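Local structure of putative oxidoreductase molybdopterin-binding subunit (Sulfolobus tokodaii, 4ZOH) at residues A[536-539]-A[540-544]; A[500-503]-A[504-508]. The protein binds a pterin cytosine dinucleotide cofactor and probably serves as the catalytic subunit of an oxidoreductase related to aldehyde oxidase and xanthine dehydrogenase. All coordinates share one frame; numbering follows the deposited sequence.

Contact 1: residues A[536-539]-A[540-544]; sequences VTFN and EIVKN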
loop_
_atom_site.group_PDB
_atom_site.type_symbol
_atom_site.label_atom_id
_atom_site.label_comp_id
_atom_site.label_asym_id
_atom_site.label_seq_id
_atom_site.Cartn_x
_atom_site.Cartn_y
_atom_site.Cartn_z
ATOM N N VAL A 536 4.048 -4.206 42.937
ATOM C CA VAL A 536 4.505 -3.492 41.727
ATOM C C VAL A 536 3.495 -3.703 40.589
ATOM O O VAL A 536 3.113 -4.834 40.319
ATOM C CB VAL A 536 6.006 -3.802 41.375
ATOM C CG1 VAL A 536 6.303 -5.298 41.349
ATOM C CG2 VAL A 536 6.455 -3.072 40.116
ATOM N N THR A 537 3.017 -2.600 40.001
ATOM C CA THR A 537 2.049 -2.658 38.906
ATOM C C THR A 537 2.596 -3.298 37.605
ATOM O O THR A 537 3.833 -3.403 37.414
ATOM C CB THR A 537 1.524 -1.279 38.531
ATOM O OG1 THR A 537 2.615 -0.492 38.041
ATOM C CG2 THR A 537 0.805 -0.578 39.742
ATOM N N PHE A 538 1.666 -3.724 36.727
ATOM C CA PHE A 538 1.995 -4.278 35.389
ATOM C C PHE A 538 2.940 -3.322 34.625
ATOM O O PHE A 538 4.047 -3.722 34.266
ATOM C CB PHE A 538 0.715 -4.546 34.573
ATOM C CG PHE A 538 0.985 -4.921 33.132
ATOM C CD1 PHE A 538 1.308 -6.232 32.797
ATOM C CD2 PHE A 538 0.895 -3.955 32.103
ATOM C CE1 PHE A 538 1.544 -6.571 31.451
ATOM C CE2 PHE A 538 1.129 -4.289 30.765
ATOM C CZ PHE A 538 1.475 -5.600 30.435
ATOM N N ASN A 539 2.526 -2.068 34.477
ATOM C CA ASN A 539 3.309 -1.082 33.787
ATOM C C ASN A 539 4.725 -0.837 34.395
ATOM O O ASN A 539 5.700 -0.694 33.635
ATOM C CB ASN A 539 2.523 0.220 33.598
ATOM C CG ASN A 539 1.390 0.070 32.572
ATOM O OD1 ASN A 539 0.212 -0.203 32.924
ATOM N ND2 ASN A 539 1.729 0.257 31.295
ATOM N N GLU A 540 4.835 -0.851 35.736
ATOM C CA GLU A 540 6.146 -0.738 36.393
ATOM C C GLU A 540 7.003 -1.963 36.143
ATOM O O GLU A 540 8.204 -1.830 35.928
ATOM C CB GLU A 540 6.067 -0.464 37.924
ATOM C CG GLU A 540 5.696 0.948 38.355
ATOM C CD GLU A 540 4.836 0.931 39.645
ATOM O OE1 GLU A 540 4.818 -0.095 40.403
ATOM O OE2 GLU A 540 4.151 1.951 39.895
ATOM N N ILE A 541 6.427 -3.151 36.145
ATOM C CA ILE A 541 7.207 -4.345 35.816
ATOM C C ILE A 541 7.843 -4.235 34.397
ATOM O O ILE A 541 9.029 -4.588 34.176
ATOM C CB ILE A 541 6.356 -5.646 35.964
ATOM C CG1 ILE A 541 6.076 -5.983 37.463
ATOM C CG2 ILE A 541 7.043 -6.835 35.301
ATOM C CD1 ILE A 541 5.061 -7.093 37.648
ATOM N N VAL A 542 7.017 -3.751 33.456
ATOM C CA VAL A 542 7.353 -3.690 32.042
ATOM C C VAL A 542 8.484 -2.664 31.890
ATOM O O VAL A 542 9.520 -2.973 31.333
ATOM C CB VAL A 542 6.136 -3.316 31.201
ATOM C CG1 VAL A 542 6.574 -2.954 29.767
ATOM C CG2 VAL A 542 5.109 -4.448 31.174
ATOM N N LYS A 543 8.321 -1.446 32.405
ATOM C CA LYS A 543 9.433 -0.450 32.289
ATOM C C LYS A 543 10.773 -0.876 32.900
ATOM O O LYS A 543 11.873 -0.646 32.329
ATOM C CB LYS A 543 8.999 0.871 32.791
ATOM C CG LYS A 543 7.769 1.296 32.057
ATOM C CD LYS A 543 7.486 2.719 32.391
ATOM C CE LYS A 543 6.257 3.194 31.634
ATOM N NZ LYS A 543 6.536 4.616 31.418
ATOM N N ASN A 544 10.667 -1.540 34.041
ATOM C CA ASN A 544 11.815 -2.127 34.689
ATOM C C ASN A 544 12.393 -3.298 33.921
ATOM O O ASN A 544 13.587 -3.483 33.954
ATOM C CB ASN A 544 11.537 -2.425 36.190
ATOM C CG ASN A 544 11.516 -1.129 37.016
ATOM O OD1 ASN A 544 12.574 -0.525 37.271
ATOM N ND2 ASN A 544 10.304 -0.634 37.350
#
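T537 and E540 hold each other by two reciprocal hydrogen bonds, the capping box that starts helix 538-547. In one direction the backbone N of E540 donates to OG1 of T537 at 3.2 Å; OG1 faces the first turn because chi1 of 64° sets it between its own N and carbonyl carbon. In the other, T537 N donates to OE1 of E540 at 3.1 Å. The glutamate chain bends back at chi2 to offer this oxygen, which the amide meets from above the carboxylate plane, 54° out of it. Two amides at the N-terminus, where the helix's own carbonyls give no partner, are thereby satisfied by side chains. With a valine in place of T537, the amide of E540 would probably lose its capping acceptor, leaving only the T537 N to E540 OE1 half of the box.

Backbone bonds then take over: I541 N reaches T537 O at 2.9 Å, and V542 and K543 follow with F538 and N539. One turn on, E540 O receives both N544 N and, at 2.8 Å, N544 ND2, from opposite faces of the carbonyl plane.

Apolar contacts flank the cap, with V536, I541 and V542 buried. Methyl CG2 of V542 sits over one face of the F538 ring, a CH-pi contact 4.0 Å from the ring centroid and 16° off its normal. V536 puts CG1 across I541 CG1, 4.0 Å away. CG2 of V536 lies 3.4 Å from both CB and OE1 of E540, so the bent glutamate curls around this methyl.

V536 pairs by backbone bonds with V527, and N526 OD1 accepts from F538 N, so the helix start is tied to strand 526-528. F538 and V542 both rest on V427 of strand 420-427, while I541 packs on L505 and I508 of helix 486-512.

Contact 2: residues A[500-503]-A[504-508]; sequences KLKD and KLIEI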
loop_
_atom_site.group_PDB
_atom_site.type_symbol
_atom_site.label_atom_id
_atom_site.label_comp_id
_atom_site.label_asym_id
_atom_site.label_seq_id
_atom_site.Cartn_x
_atom_site.Cartn_y
_atom_site.Cartn_z
ATOM N N LYS A 500 4.503 -18.286 29.372
ATOM C CA LYS A 500 5.910 -17.811 29.394
ATOM C C LYS A 500 5.972 -16.338 29.761
ATOM O O LYS A 500 6.802 -15.946 30.589
ATOM C CB LYS A 500 6.631 -17.996 28.054
ATOM C CG LYS A 500 7.005 -19.422 27.685
ATOM C CD LYS A 500 8.372 -19.404 26.990
ATOM C CE LYS A 500 8.585 -20.604 26.084
ATOM N NZ LYS A 500 8.102 -20.282 24.715
ATOM N N LEU A 501 5.087 -15.533 29.157
ATOM C CA LEU A 501 5.025 -14.113 29.472
ATOM C C LEU A 501 4.689 -13.878 30.953
ATOM O O LEU A 501 5.308 -13.045 31.589
ATOM C CB LEU A 501 4.057 -13.307 28.551
ATOM C CG LEU A 501 3.931 -11.849 29.005
ATOM C CD1 LEU A 501 5.268 -11.077 28.982
ATOM C CD2 LEU A 501 2.855 -11.121 28.233
ATOM N N LYS A 502 3.697 -14.595 31.461
ATOM C CA LYS A 502 3.260 -14.435 32.856
ATOM C C LYS A 502 4.405 -14.828 33.830
ATOM O O LYS A 502 4.712 -14.084 34.769
ATOM C CB LYS A 502 2.026 -15.309 33.090
ATOM C CG LYS A 502 1.305 -15.081 34.422
ATOM C CD LYS A 502 0.381 -16.239 34.722
ATOM C CE LYS A 502 -0.197 -16.117 36.123
ATOM N NZ LYS A 502 -0.826 -17.405 36.527
ATOM N N ASP A 503 5.022 -15.982 33.570
ATOM C CA ASP A 503 6.199 -16.429 34.310
ATOM C C ASP A 503 7.302 -15.402 34.329
ATOM O O ASP A 503 7.972 -15.223 35.369
ATOM C CB ASP A 503 6.774 -17.747 33.761
ATOM C CG ASP A 503 5.819 -18.896 33.900
ATOM O OD1 ASP A 503 6.001 -19.924 33.179
ATOM O OD2 ASP A 503 4.857 -18.751 34.707
ATOM N N LYS A 504 7.495 -14.722 33.195
ATOM C CA LYS A 504 8.536 -13.686 33.115
ATOM C C LYS A 504 8.138 -12.449 33.887
ATOM O O LYS A 504 8.989 -11.822 34.538
ATOM C CB LYS A 504 8.897 -13.365 31.669
ATOM C CG LYS A 504 10.332 -12.880 31.452
ATOM C CD LYS A 504 10.850 -13.348 30.085
ATOM C CE LYS A 504 9.838 -13.035 28.969
ATOM N NZ LYS A 504 9.433 -14.208 28.150
ATOM N N LEU A 505 6.859 -12.076 33.824
ATOM C CA LEU A 505 6.383 -10.884 34.534
ATOM C C LEU A 505 6.544 -11.128 36.060
ATOM O O LEU A 505 6.915 -10.195 36.808
ATOM C CB LEU A 505 4.905 -10.585 34.219
ATOM C CG LEU A 505 4.411 -10.044 32.858
ATOM C CD1 LEU A 505 2.881 -10.016 32.816
ATOM C CD2 LEU A 505 4.970 -8.656 32.636
ATOM N N ILE A 506 6.258 -12.370 36.483
ATOM C CA ILE A 506 6.439 -12.836 37.880
ATOM C C ILE A 506 7.881 -12.648 38.389
ATOM O O ILE A 506 8.112 -11.964 39.419
ATOM C CB ILE A 506 5.882 -14.264 38.127
ATOM C CG1 ILE A 506 4.350 -14.190 38.242
ATOM C CG2 ILE A 506 6.449 -14.844 39.432
ATOM C CD1 ILE A 506 3.626 -15.518 38.154
ATOM N N GLU A 507 8.844 -13.196 37.674
ATOM C CA GLU A 507 10.213 -13.069 38.153
ATOM C C GLU A 507 10.795 -11.642 38.146
ATOM O O GLU A 507 11.538 -11.275 39.081
ATOM C CB GLU A 507 11.127 -14.088 37.525
ATOM C CG GLU A 507 11.190 -14.084 36.022
ATOM C CD GLU A 507 12.497 -14.683 35.556
ATOM O OE1 GLU A 507 12.567 -15.205 34.422
ATOM O OE2 GLU A 507 13.459 -14.631 36.349
ATOM N N ILE A 508 10.419 -10.823 37.156
ATOM C CA ILE A 508 10.815 -9.402 37.184
ATOM C C ILE A 508 10.170 -8.711 38.409
ATOM O O ILE A 508 10.840 -7.955 39.146
ATOM C CB ILE A 508 10.549 -8.696 35.822
ATOM C CG1 ILE A 508 11.451 -9.333 34.757
ATOM C CG2 ILE A 508 10.854 -7.202 35.877
ATOM C CD1 ILE A 508 10.855 -9.386 33.380
#
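L505 packs one turn after L501 on the buried side of helix 486-512, and this pair forms the dense part of the contact. CD1 of L501 approaches CG of L505 obliquely at 4.1 Å. Together, chi1 of 175° and chi2 of 61° in L501 bring that methyl to its neighbour. CG of L505 also lies 3.4 Å from L501 O, the same oxygen that takes the L505 amide at 2.9 Å, so the leucine is packed against the acceptor of its own backbone bond. L552 and helix 538-547 close over this side.

Each amide from K504 to E507 bonds to the carbonyl four residues earlier, the regular i to i+4 ladder of an alpha-helix; L501, L505 and I508 form the buried stripe of an amphipathic helix, with K500, D503 and E507 exposed.

Away from the leucines the packing thins. I506 lays CG1 alongside K502 O at 3.5 Å, but CD1 of I506 and CE of K502 come no nearer than 4.4 Å; Y522 of strand 522-523 touches both residues. K504, at the border, folds at three successive torsions and packs on L552 and T554, its NZ 4.0 Å from K500 O. On the solvent side lie K500, D503 and E507: chi1 of 57° places E507 CG over D503 O, at 3.5 Å, and beyond CG the chain runs out extended. The D503 carboxylate turns instead to the preceding turn, where OD2 takes a weak hydrogen bond from NE2 of Q499, while K500 NZ donates weakly to T555 O of strand 553-559.

How the contacts relate
Contact 2 precedes contact 1 along the chain, and the two helices pack against each other with contact centres 11 Å apart. L505, from the dense side of contact 2, sends CD1 to F538 CE1 of contact 1 at 3.9 Å, and its backbone O lies 3.7 Å from I541 CG2. Methyl CG2 of I508 adds a third contact, 3.6 Å from I541 O. L552 touches V542 of contact 1 as well as L501, K504 and I508 of contact 2. Centred about 43 Å (contact 1) and 37 Å (contact 2) from the chain centre, both belong to a peripheral part of the molybdopterin cofactor-binding region, away from the bound pterin cytosine dinucleotide.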